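Local coordinates for protein L-glyceraldehyde 3-phosphate reductase (Clostridium beijerinckii, PDB 6HG6) that binds NADPH in a TIM barrel of the aldo-keto reductase family and acts as an aldehyde reductase associated with detoxification of furfural, at residues 48-53 and 82-87; 62-67 and 113-118; 72-77 and 121-126. All coordinates share one frame; numbering follows the deposited sequence. Where two conformers were deposited one is given.

Interaction 1 (48-53 and 82-87); sequences LCFTAF and RDDLAT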
loop_
_atom_site.group_PDB
_atom_site.type_symbol
_atom_site.label_atom_id
_atom_site.label_comp_id
_atom_site.label_asym_id
_atom_site.label_seq_id
_atom_site.Cartn_x
_atom_site.Cartn_y
_atom_site.Cartn_z
ATOM N N LEU A 48 2.860 -16.943 1.626
ATOM C CA LEU A 48 2.671 -15.687 0.862
ATOM C C LEU A 48 3.777 -14.698 1.260
ATOM O O LEU A 48 4.384 -14.085 0.364
ATOM C CB LEU A 48 1.293 -15.068 1.121
ATOM C CG LEU A 48 0.119 -15.768 0.461
ATOM C CD1 LEU A 48 -1.196 -15.114 0.898
ATOM C CD2 LEU A 48 0.265 -15.712 -1.035
ATOM N N CYS A 49 4.048 -14.577 2.546
ATOM C CA CYS A 49 5.089 -13.649 3.054
ATOM C C CYS A 49 6.466 -14.082 2.554
ATOM O O CYS A 49 7.201 -13.224 2.107
ATOM C CB CYS A 49 5.063 -13.569 4.566
ATOM S SG CYS A 49 3.592 -12.684 5.147
ATOM N N PHE A 50 6.787 -15.358 2.673
ATOM C CA PHE A 50 8.069 -15.929 2.249
ATOM C C PHE A 50 8.223 -15.691 0.746
ATOM O O PHE A 50 9.324 -15.310 0.299
ATOM C CB PHE A 50 8.146 -17.421 2.564
ATOM C CG PHE A 50 8.059 -17.763 4.033
ATOM C CD1 PHE A 50 8.382 -16.844 5.018
ATOM C CD2 PHE A 50 7.821 -19.081 4.402
ATOM C CE1 PHE A 50 8.300 -17.180 6.365
ATOM C CE2 PHE A 50 7.786 -19.432 5.741
ATOM C CZ PHE A 50 8.052 -18.491 6.711
ATOM N N THR A 51 7.175 -15.956 -0.040
ATOM C CA THR A 51 7.231 -15.740 -1.503
ATOM C C THR A 51 7.508 -14.261 -1.779
ATOM O O THR A 51 8.382 -13.975 -2.590
ATOM C CB THR A 51 5.950 -16.207 -2.200
ATOM O OG1 THR A 51 5.803 -17.586 -1.868
ATOM C CG2 THR A 51 6.031 -16.007 -3.689
ATOM N N ALA A 52 6.839 -13.351 -1.081
ATOM C CA ALA A 52 6.994 -11.906 -1.280
ATOM C C ALA A 52 8.467 -11.524 -1.042
ATOM O O ALA A 52 9.112 -10.938 -1.928
ATOM C CB ALA A 52 6.093 -11.157 -0.353
ATOM N N PHE A 53 8.992 -11.888 0.120
ATOM C CA PHE A 53 10.371 -11.509 0.511
ATOM C C PHE A 53 11.378 -12.176 -0.420
ATOM O O PHE A 53 12.372 -11.530 -0.783
ATOM C CB PHE A 53 10.617 -11.829 1.983
ATOM C CG PHE A 53 11.912 -11.284 2.538
ATOM C CD1 PHE A 53 12.176 -9.934 2.455
ATOM C CD2 PHE A 53 12.808 -12.106 3.192
ATOM C CE1 PHE A 53 13.385 -9.408 2.927
ATOM C CE2 PHE A 53 14.004 -11.598 3.681
ATOM C CZ PHE A 53 14.285 -10.248 3.551
ATOM N N ARG A 82 7.646 -13.769 14.661
ATOM C CA ARG A 82 8.211 -14.536 15.791
ATOM C C ARG A 82 8.795 -15.854 15.272
ATOM O O ARG A 82 9.869 -16.266 15.735
ATOM C CB ARG A 82 7.079 -14.717 16.813
ATOM C CG ARG A 82 7.368 -15.539 18.053
ATOM C CD ARG A 82 6.347 -15.234 19.160
ATOM N NE ARG A 82 4.944 -15.090 18.737
ATOM C CZ ARG A 82 4.252 -13.928 18.615
ATOM N NH1 ARG A 82 2.999 -13.960 18.194
ATOM N NH2 ARG A 82 4.783 -12.741 18.894
ATOM N N ASP A 83 8.088 -16.547 14.386
ATOM C CA ASP A 83 8.465 -17.915 13.998
ATOM C C ASP A 83 9.575 -17.926 12.942
ATOM O O ASP A 83 10.351 -18.878 12.941
ATOM C CB ASP A 83 7.253 -18.648 13.433
ATOM C CG ASP A 83 6.202 -19.031 14.465
ATOM O OD1 ASP A 83 6.447 -18.769 15.681
ATOM O OD2 ASP A 83 5.136 -19.620 14.031
ATOM N N ASP A 84 9.627 -16.941 12.056
ATOM C CA ASP A 84 10.535 -17.047 10.892
ATOM C C ASP A 84 11.092 -15.712 10.408
ATOM O O ASP A 84 12.219 -15.735 9.912
ATOM C CB ASP A 84 9.785 -17.681 9.726
ATOM C CG ASP A 84 9.561 -19.179 9.909
ATOM O OD1 ASP A 84 10.581 -19.974 9.760
ATOM O OD2 ASP A 84 8.384 -19.553 10.253
ATOM N N LEU A 85 10.315 -14.643 10.385
ATOM C CA LEU A 85 10.779 -13.418 9.684
ATOM C C LEU A 85 11.503 -12.433 10.600
ATOM O O LEU A 85 12.146 -11.536 10.023
ATOM C CB LEU A 85 9.601 -12.695 9.047
ATOM C CG LEU A 85 9.121 -13.179 7.698
ATOM C CD1 LEU A 85 8.133 -12.144 7.165
ATOM C CD2 LEU A 85 10.272 -13.396 6.729
ATOM N N ALA A 86 11.407 -12.559 11.931
ATOM C CA ALA A 86 12.059 -11.608 12.875
ATOM C C ALA A 86 13.561 -11.526 12.551
ATOM O O ALA A 86 14.134 -10.438 12.734
ATOM C CB ALA A 86 11.832 -12.006 14.318
ATOM N N THR A 87 14.158 -12.621 12.100
ATOM C CA THR A 87 15.568 -12.717 11.673
ATOM C C THR A 87 15.890 -11.589 10.670
ATOM O O THR A 87 17.049 -11.084 10.599
ATOM C CB THR A 87 15.749 -14.068 10.972
ATOM O OG1 THR A 87 15.392 -15.066 11.937
ATOM C CG2 THR A 87 17.137 -14.311 10.430
#

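Interaction 2 (62-67 and 113-118); sequences LANNYG and RKYILA. With NDP (NADPH dihydro-nicotinamide-adenine-dinucleotide phosphate), chain B; EDO (1,2-ethanediol), chain F.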
loop_
_atom_site.group_PDB
_atom_site.type_symbol
_atom_site.label_atom_id
_atom_site.label_comp_id
_atom_site.label_asym_id
_atom_site.label_seq_id
_atom_site.Cartn_x
_atom_site.Cartn_y
_atom_site.Cartn_z
ATOM N N LEU A 62 0.235 -3.154 6.738
ATOM C CA LEU A 62 -0.880 -3.525 7.617
ATOM C C LEU A 62 -1.618 -2.277 8.053
ATOM O O LEU A 62 -1.235 -1.136 7.705
ATOM C CB LEU A 62 -0.319 -4.284 8.814
ATOM C CG LEU A 62 0.286 -5.623 8.449
ATOM C CD1 LEU A 62 1.802 -5.460 8.276
ATOM C CD2 LEU A 62 -0.046 -6.633 9.504
ATOM N N ALA A 63 -2.695 -2.513 8.773
ATOM C CA ALA A 63 -3.501 -1.496 9.448
ATOM C C ALA A 63 -4.069 -2.212 10.665
ATOM O O ALA A 63 -4.211 -3.466 10.668
ATOM C CB ALA A 63 -4.636 -0.944 8.613
ATOM N N ASN A 64 -4.426 -1.414 11.643
ATOM C CA ASN A 64 -5.009 -1.967 12.877
ATOM C C ASN A 64 -6.168 -2.909 12.536
ATOM O O ASN A 64 -6.236 -4.011 13.126
ATOM C CB ASN A 64 -5.392 -0.873 13.876
ATOM C CG ASN A 64 -6.349 0.198 13.400
ATOM O OD1 ASN A 64 -6.855 0.165 12.262
ATOM N ND2 ASN A 64 -6.611 1.137 14.307
ATOM N N ASN A 65 -7.063 -2.498 11.652
ATOM C CA ASN A 65 -8.363 -3.163 11.470
ATOM C C ASN A 65 -8.344 -4.219 10.366
ATOM O O ASN A 65 -9.430 -4.796 10.130
ATOM C CB ASN A 65 -9.498 -2.154 11.309
ATOM C CG ASN A 65 -9.485 -1.397 10.008
ATOM O OD1 ASN A 65 -8.636 -1.630 9.148
ATOM N ND2 ASN A 65 -10.420 -0.469 9.875
ATOM N N TYR A 66 -7.179 -4.568 9.808
ATOM C CA TYR A 66 -7.120 -5.648 8.795
ATOM C C TYR A 66 -7.432 -6.995 9.420
ATOM O O TYR A 66 -6.971 -7.309 10.558
ATOM C CB TYR A 66 -5.768 -5.706 8.095
ATOM C CG TYR A 66 -5.461 -4.530 7.217
ATOM C CD1 TYR A 66 -6.408 -3.560 6.936
ATOM C CD2 TYR A 66 -4.287 -4.498 6.487
ATOM C CE1 TYR A 66 -6.156 -2.529 6.042
ATOM C CE2 TYR A 66 -4.002 -3.447 5.627
ATOM C CZ TYR A 66 -4.937 -2.448 5.401
ATOM O OH TYR A 66 -4.673 -1.371 4.566
ATOM N N GLY A 67 -8.217 -7.781 8.690
ATOM C CA GLY A 67 -8.662 -9.129 9.070
ATOM C C GLY A 67 -9.535 -9.679 7.942
ATOM O O GLY A 67 -9.075 -9.790 6.815
ATOM N N ARG A 113 -5.961 12.061 19.182
ATOM C CA ARG A 113 -4.689 11.618 19.785
ATOM C C ARG A 113 -4.956 10.357 20.630
ATOM O O ARG A 113 -4.192 9.408 20.533
ATOM C CB ARG A 113 -4.120 12.763 20.635
ATOM C CG ARG A 113 -2.866 12.407 21.416
ATOM C CD ARG A 113 -2.487 13.646 22.191
ATOM N NE ARG A 113 -1.232 13.440 22.864
ATOM C CZ ARG A 113 -0.035 13.506 22.292
ATOM N NH1 ARG A 113 0.067 13.841 21.017
ATOM N NH2 ARG A 113 1.046 13.272 23.040
ATOM N N LYS A 114 -6.046 10.325 21.401
ATOM C CA LYS A 114 -6.383 9.139 22.231
ATOM C C LYS A 114 -6.433 7.879 21.364
ATOM O O LYS A 114 -5.732 6.918 21.654
ATOM C CB LYS A 114 -7.695 9.390 22.960
ATOM C CG LYS A 114 -8.396 8.146 23.465
ATOM C CD LYS A 114 -7.676 7.444 24.572
ATOM C CE LYS A 114 -8.607 6.441 25.259
ATOM N NZ LYS A 114 -8.011 5.853 26.476
ATOM N N TYR A 115 -7.212 7.890 20.282
ATOM C CA TYR A 115 -7.359 6.690 19.435
ATOM C C TYR A 115 -6.027 6.354 18.779
ATOM O O TYR A 115 -5.615 5.192 18.756
ATOM C CB TYR A 115 -8.490 6.921 18.437
ATOM C CG TYR A 115 -8.512 5.916 17.325
ATOM C CD1 TYR A 115 -8.443 4.559 17.565
ATOM C CD2 TYR A 115 -8.626 6.344 16.012
ATOM C CE1 TYR A 115 -8.476 3.649 16.516
ATOM C CE2 TYR A 115 -8.679 5.448 14.964
ATOM C CZ TYR A 115 -8.599 4.093 15.220
ATOM O OH TYR A 115 -8.586 3.215 14.162
ATOM N N ILE A 116 -5.399 7.350 18.163
ATOM C CA ILE A 116 -4.193 7.100 17.343
ATOM C C ILE A 116 -3.133 6.468 18.238
ATOM O O ILE A 116 -2.566 5.447 17.871
ATOM C CB ILE A 116 -3.751 8.377 16.612
ATOM C CG1 ILE A 116 -4.760 8.767 15.535
ATOM C CG2 ILE A 116 -2.339 8.207 16.112
ATOM C CD1 ILE A 116 -4.467 10.124 14.900
ATOM N N LEU A 117 -2.847 7.051 19.403
ATOM C CA LEU A 117 -1.767 6.521 20.242
ATOM C C LEU A 117 -2.181 5.217 20.912
ATOM O O LEU A 117 -1.321 4.355 21.024
ATOM C CB LEU A 117 -1.302 7.599 21.217
ATOM C CG LEU A 117 -0.696 8.846 20.558
ATOM C CD1 LEU A 117 -0.273 9.817 21.644
ATOM C CD2 LEU A 117 0.481 8.444 19.729
ATOM N N ALA A 118 -3.387 5.093 21.431
ATOM C CA ALA A 118 -3.850 3.812 22.019
ATOM C C ALA A 118 -3.779 2.712 20.961
ATOM O O ALA A 118 -3.333 1.604 21.261
ATOM C CB ALA A 118 -5.240 3.945 22.602
HETATM P PA NDP B . -5.141 -5.442 -5.609
HETATM O O1A NDP B . -5.950 -4.406 -6.315
HETATM O O2A NDP B . -3.730 -5.793 -5.958
HETATM O O5B NDP B . -5.999 -6.796 -5.472
HETATM C C5B NDP B . -5.403 -7.955 -4.832
HETATM C C4B NDP B . -6.206 -9.183 -5.172
HETATM O O4B NDP B . -6.273 -9.291 -6.618
HETATM C C3B NDP B . -5.649 -10.531 -4.694
HETATM O O3B NDP B . -6.074 -10.889 -3.381
HETATM C C2B NDP B . -6.222 -11.474 -5.743
HETATM O O2B NDP B . -7.584 -11.708 -5.397
HETATM C C1B NDP B . -6.140 -10.635 -7.012
HETATM N N9A NDP B . -4.892 -10.737 -7.759
HETATM C C8A NDP B . -3.645 -10.316 -7.367
HETATM N N7A NDP B . -2.723 -10.491 -8.281
HETATM C C5A NDP B . -3.402 -11.062 -9.347
HETATM C C6A NDP B . -2.981 -11.485 -10.623
HETATM N N6A NDP B . -1.725 -11.391 -11.053
HETATM N N1A NDP B . -3.920 -12.006 -11.456
HETATM C C2A NDP B . -5.183 -12.095 -11.016
HETATM N N3A NDP B . -5.694 -11.724 -9.843
HETATM C C4A NDP B . -4.743 -11.207 -9.043
HETATM O O3 NDP B . -5.013 -4.978 -4.065
HETATM P PN NDP B . -6.007 -4.898 -2.813
HETATM O O1N NDP B . -6.033 -6.251 -2.185
HETATM O O2N NDP B . -7.288 -4.217 -3.172
HETATM O O5D NDP B . -5.169 -3.899 -1.862
HETATM C C5D NDP B . -3.749 -4.152 -1.705
HETATM C C4D NDP B . -3.286 -3.576 -0.388
HETATM O O4D NDP B . -3.511 -2.154 -0.387
HETATM C C3D NDP B . -4.029 -4.042 0.861
HETATM O O3D NDP B . -3.588 -5.334 1.253
HETATM C C2D NDP B . -3.643 -2.922 1.834
HETATM O O2D NDP B . -2.348 -3.135 2.332
HETATM C C1D NDP B . -3.683 -1.685 0.941
HETATM N N1N NDP B . -4.975 -0.959 1.038
HETATM C C2N NDP B . -5.020 0.272 1.644
HETATM C C3N NDP B . -6.194 0.869 2.011
HETATM C C7N NDP B . -6.153 2.219 2.679
HETATM O O7N NDP B . -5.067 2.738 3.001
HETATM N N7N NDP B . -7.325 2.802 2.928
HETATM C C4N NDP B . -7.469 0.128 1.715
HETATM C C5N NDP B . -7.315 -1.084 0.882
HETATM C C6N NDP B . -6.128 -1.521 0.522
HETATM P P2B NDP B . -8.210 -13.147 -5.786
HETATM O O1X NDP B . -7.173 -14.251 -5.841
HETATM O O2X NDP B . -9.248 -13.400 -4.703
HETATM O O3X NDP B . -8.833 -12.865 -7.145
HETATM C C1 EDO F . -9.201 -12.813 5.881
HETATM O O1 EDO F . -8.583 -14.041 5.923
HETATM C C2 EDO F . -9.538 -12.377 4.524
HETATM O O2 EDO F . -9.526 -10.978 4.459
#

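Interaction 3 (72-77 and 121-126); sequences SAEENF and DQSLKR. With EDO (1,2-ethanediol), chain E; EDO (1,2-ethanediol), chain J.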
loop_
_atom_site.group_PDB
_atom_site.type_symbol
_atom_site.label_atom_id
_atom_site.label_comp_id
_atom_site.label_asym_id
_atom_site.label_seq_id
_atom_site.Cartn_x
_atom_site.Cartn_y
_atom_site.Cartn_z
ATOM N N SER A 72 -6.609 -9.183 13.502
ATOM C CA SER A 72 -6.181 -10.567 13.212
ATOM C C SER A 72 -4.986 -10.559 12.260
ATOM O O SER A 72 -4.118 -11.422 12.419
ATOM C CB SER A 72 -7.314 -11.445 12.730
ATOM O OG SER A 72 -8.009 -10.852 11.652
ATOM N N ALA A 73 -4.967 -9.700 11.255
ATOM C CA ALA A 73 -3.843 -9.677 10.297
ATOM C C ALA A 73 -2.556 -9.320 11.055
ATOM O O ALA A 73 -1.545 -9.988 10.870
ATOM C CB ALA A 73 -4.118 -8.756 9.140
ATOM N N GLU A 74 -2.610 -8.320 11.915
ATOM C CA GLU A 74 -1.443 -7.893 12.741
ATOM C C GLU A 74 -0.984 -9.061 13.622
ATOM O O GLU A 74 0.224 -9.321 13.691
ATOM C CB GLU A 74 -1.795 -6.661 13.572
ATOM C CG GLU A 74 -1.718 -5.367 12.789
ATOM C CD GLU A 74 -2.036 -4.161 13.665
ATOM O OE1 GLU A 74 -2.659 -4.422 14.747
ATOM O OE2 GLU A 74 -1.679 -3.022 13.310
ATOM N N GLU A 75 -1.902 -9.748 14.297
ATOM C CA GLU A 75 -1.551 -10.894 15.168
ATOM C C GLU A 75 -0.920 -12.015 14.341
ATOM O O GLU A 75 0.057 -12.628 14.789
ATOM C CB GLU A 75 -2.775 -11.420 15.916
ATOM C CG GLU A 75 -3.180 -10.540 17.067
ATOM C CD GLU A 75 -4.230 -11.148 17.994
ATOM O OE1 GLU A 75 -4.728 -12.253 17.695
ATOM O OE2 GLU A 75 -4.546 -10.516 19.002
ATOM N N ASN A 76 -1.510 -12.331 13.194
ATOM C CA ASN A 76 -0.955 -13.368 12.306
ATOM C C ASN A 76 0.460 -12.967 11.841
ATOM O O ASN A 76 1.365 -13.836 11.872
ATOM C CB ASN A 76 -1.925 -13.671 11.174
ATOM C CG ASN A 76 -3.080 -14.535 11.634
ATOM O OD1 ASN A 76 -2.897 -15.421 12.488
ATOM N ND2 ASN A 76 -4.219 -14.417 10.967
ATOM N N PHE A 77 0.644 -11.736 11.405
ATOM C CA PHE A 77 1.963 -11.253 10.943
ATOM C C PHE A 77 2.937 -11.295 12.132
ATOM O O PHE A 77 4.105 -11.678 11.969
ATOM C CB PHE A 77 1.861 -9.857 10.350
ATOM C CG PHE A 77 3.122 -9.484 9.617
ATOM C CD1 PHE A 77 3.501 -10.198 8.494
ATOM C CD2 PHE A 77 3.905 -8.438 10.044
ATOM C CE1 PHE A 77 4.635 -9.855 7.788
ATOM C CE2 PHE A 77 5.052 -8.101 9.332
ATOM C CZ PHE A 77 5.420 -8.818 8.226
ATOM N N ASP A 121 -0.130 1.438 20.268
ATOM C CA ASP A 121 0.331 0.516 21.312
ATOM C C ASP A 121 -0.262 -0.878 21.083
ATOM O O ASP A 121 0.458 -1.899 21.269
ATOM C CB ASP A 121 -0.039 1.070 22.683
ATOM C CG ASP A 121 0.814 2.215 23.176
ATOM O OD1 ASP A 121 1.840 2.489 22.503
ATOM O OD2 ASP A 121 0.424 2.850 24.241
ATOM N N GLN A 122 -1.543 -0.942 20.759
ATOM C CA GLN A 122 -2.186 -2.256 20.489
ATOM C C GLN A 122 -1.495 -2.924 19.297
ATOM O O GLN A 122 -1.231 -4.144 19.403
ATOM C CB GLN A 122 -3.661 -2.150 20.153
ATOM C CG GLN A 122 -4.579 -1.728 21.288
ATOM C CD GLN A 122 -6.032 -1.743 20.844
ATOM O OE1 GLN A 122 -6.409 -2.180 19.718
ATOM N NE2 GLN A 122 -6.913 -1.338 21.761
ATOM N N SER A 123 -1.235 -2.160 18.210
ATOM C CA SER A 123 -0.588 -2.708 16.981
ATOM C C SER A 123 0.787 -3.275 17.297
ATOM O O SER A 123 1.113 -4.377 16.847
ATOM C CB SER A 123 -0.472 -1.677 15.922
ATOM O OG SER A 123 -1.761 -1.383 15.413
ATOM N N LEU A 124 1.574 -2.556 18.081
ATOM C CA LEU A 124 2.928 -3.023 18.414
ATOM C C LEU A 124 2.846 -4.301 19.239
ATOM O O LEU A 124 3.696 -5.211 19.028
ATOM C CB LEU A 124 3.684 -1.921 19.143
ATOM C CG LEU A 124 3.960 -0.672 18.308
ATOM C CD1 LEU A 124 4.616 0.401 19.200
ATOM C CD2 LEU A 124 4.865 -1.010 17.116
ATOM N N LYS A 125 1.845 -4.397 20.108
ATOM C CA LYS A 125 1.687 -5.586 20.980
ATOM C C LYS A 125 1.275 -6.778 20.112
ATOM O O LYS A 125 1.864 -7.835 20.250
ATOM C CB LYS A 125 0.702 -5.294 22.105
ATOM C CG LYS A 125 0.496 -6.451 23.069
ATOM C CD LYS A 125 -0.443 -6.103 24.196
ATOM C CE LYS A 125 -0.972 -7.332 24.916
ATOM N NZ LYS A 125 0.083 -7.920 25.764
ATOM N N ARG A 126 0.328 -6.584 19.204
ATOM C CA ARG A 126 -0.154 -7.675 18.314
ATOM C C ARG A 126 0.972 -8.148 17.381
ATOM O O ARG A 126 1.136 -9.342 17.189
ATOM C CB ARG A 126 -1.344 -7.190 17.494
ATOM C CG ARG A 126 -2.646 -7.226 18.278
ATOM C CD ARG A 126 -3.885 -7.019 17.412
ATOM N NE ARG A 126 -3.826 -5.723 16.811
ATOM C CZ ARG A 126 -4.445 -4.625 17.268
ATOM N NH1 ARG A 126 -5.219 -4.682 18.334
ATOM N NH2 ARG A 126 -4.236 -3.472 16.664
HETATM C C1 EDO E . -4.133 -18.823 11.850
HETATM O O1 EDO E . -3.056 -18.423 12.681
HETATM C C2 EDO E . -5.417 -18.161 12.185
HETATM O O2 EDO E . -5.822 -17.151 11.273
HETATM C C1 EDO J . 0.963 5.581 24.562
HETATM O O1 EDO J . 1.918 4.754 25.215
HETATM C C2 EDO J . 1.290 7.010 24.616
HETATM O O2 EDO J . 0.901 7.628 25.837
HETATM O O HOH W 1 0.810 -12.492 17.428
#

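Interaction 1 (48-53 and 82-87)
Asp-84 OD2 lies in the plane of the Phe-50 ring, at its edge, 3.7 Å from Phe-50 CZ; no hydrogen bond crosses between 48-53 and 82-87. The carbons of the aspartate side chain meet the same ring atom, Asp-84 CB being 3.6 Å from Phe-50 CZ, and the carboxylate is turned 80° from the ring plane. The ring edge, whose hydrogens carry a slight positive charge, therefore meets both the methylene and one oxygen, a placing that probably gives a weak electrostatic gain. Phe-50 has CG anti to the carbonyl carbon (chi1 -62°), which carries the ring across the gap to helix 72-85. Farther round the same edge lies a branch of Leu-85, with CD2 4.3 Å from Phe-50 CE1. Its other methyl, Leu-85 CD1, approaches Cys-49 CB at 4.3 Å, and so the forked leucine touches two neighbouring residues of helix 42-54 at once. Cysteine suits this spot, being small and apolar enough to sit against the leucine as well as against Phe-77 and Ile-80. A wider pi-type turn spans 82-85 on the leucine's side of the contact. Tyr-3, near the N terminus, stacks on Phe-50 and also touches Asp-84, which meets Lys-46 of helix 42-54 too. Two consecutive outer helices of the barrel are thus packed together, with the side chain of Cys-49 about 11 Å from NADPH. With 204 Å² buried, no hydrogen bond between the segments and the Asp-84 carboxylate beside the ring edge, cohesion here rests on dispersion and hydrophobic burial, supplemented at most by a weak aspartate-to-ring attraction.

Interaction 2 (62-67 and 113-118)
Asn-64 and Tyr-115 reach for each other from opposite directions and meet in one hydrogen bond, Asn-64 ND2 to Tyr-115 OH, 2.9 Å long. It is nearly straight, at 165°, and the phenol oxygen lies in the amide plane of Asn-64, while amide and ring planes are inclined by 36°. Asn-64 sends CG between its backbone N and carbonyl carbon (chi1 57°), pointing the short amide out of the turn toward helix 113-127. The tight part of the contact is polar. Ser-119 OG is the stronger partner of Asn-64 ND2, which Tyr-115 OH shares, and Tyr-115 OH is bonded to Gly-99 N; Trp-103 meets the tyrosine ring edge-to-face, and Ala-98 lies against both partners. The interface itself is loose: the nearest CA atoms, those of Asn-64 and Ile-116, are 10.1 Å apart and just 66 Å² is buried, a gap across which a long side chain such as tyrosine can reach the asparagine. Next to it Asn-65 is partly exposed, though its ND2 is bonded to Lys-101 O, and a small molecule, ethanediol, sits at Gly-67 O. A type I turn from Ala-63 to Tyr-66 folds the chain back, laying Ala-63 CB over one face of the Tyr-66 ring, 3.3 Å above its plane and offset toward the rim. The turn presents Tyr-66 to NADPH: its OH is 3.3 Å from C2D of the cofactor and 3.4 Å from C2N, and is hydrogen-bonded to Lys-97 NZ. Tyr-66, Lys-97, Asp-61 and His-138 are consistent with the Asp-Tyr-Lys-His tetrad of aldo-keto reductases, carried on loops and strand ends at the cofactor-binding mouth of the eight-stranded parallel barrel.

Interaction 3 (72-77 and 121-126)
Glu-74 and Arg-126 form a salt bridge in which both nitrogens of the arginine's side-on edge, NE and NH2, donate to the single oxygen OE1 of Glu-74, each at 2.7 Å. Sharing one acceptor bends both bonds, to 143° at NH2; that bond uses the syn lone pair, the NE bond comes nearly along the C-O axis, and carboxylate and guanidinium are only 19° from coplanar. The second oxygen, Glu-74 OE2, is met on its syn side by Ser-123 OG at 2.7 Å and is bonded also to Thr-96 OG1. Each oxygen of this buried acid thus has two polar partners, those of OE1 both from Arg-126. Glutamate suits the place because its extended chain spans two neighbouring outer helices of the TIM barrel, 72-85 and 113-127, whose segment axes approach to 8.8 Å at 38°, with Thr-96 contributed by barrel strand 93-98. Arg-126 bends at chi3, bringing the guanidinium back along its own helix, where NH1 donates to Gln-122 OE1 at 3.1 Å and all three nitrogens are engaged. Farther along, one water lies 2.7 Å from Glu-75 O and 3.2 Å from Arg-126 O. On the far side of helix 72-85, Asn-76 ND2 donates to Phe-36 O and to an ethanediol, probably from the crystallisation liquor, whose other hydroxyl donates to Asn-76 OD1.

How the interactions relate
Phe-77 couples interaction 1 to interaction 3: its CE1 packs 4.0 Å from Cys-49 SG and 4.2 Å from Leu-85 CD1, and both contacts use helix 72-85, their centres 15 Å apart. Interactions 2 and 3 lie closer, their centres 10 Å apart, and both use helix 113-127; Tyr-66 O and Ala-73 N, 3.2 Å apart, are probably hydrogen-bonded, and Glu-74 OE2 lies 3.5 Å from Asn-64 CA. Interactions 1 and 2 do not touch, their centres being 23 Å apart. Of the three, interaction 2 supplies a residue of the NADPH pocket, Tyr-66, whereas the side chains of Glu-74 and Cys-49 each stay about 11 Å from the cofactor.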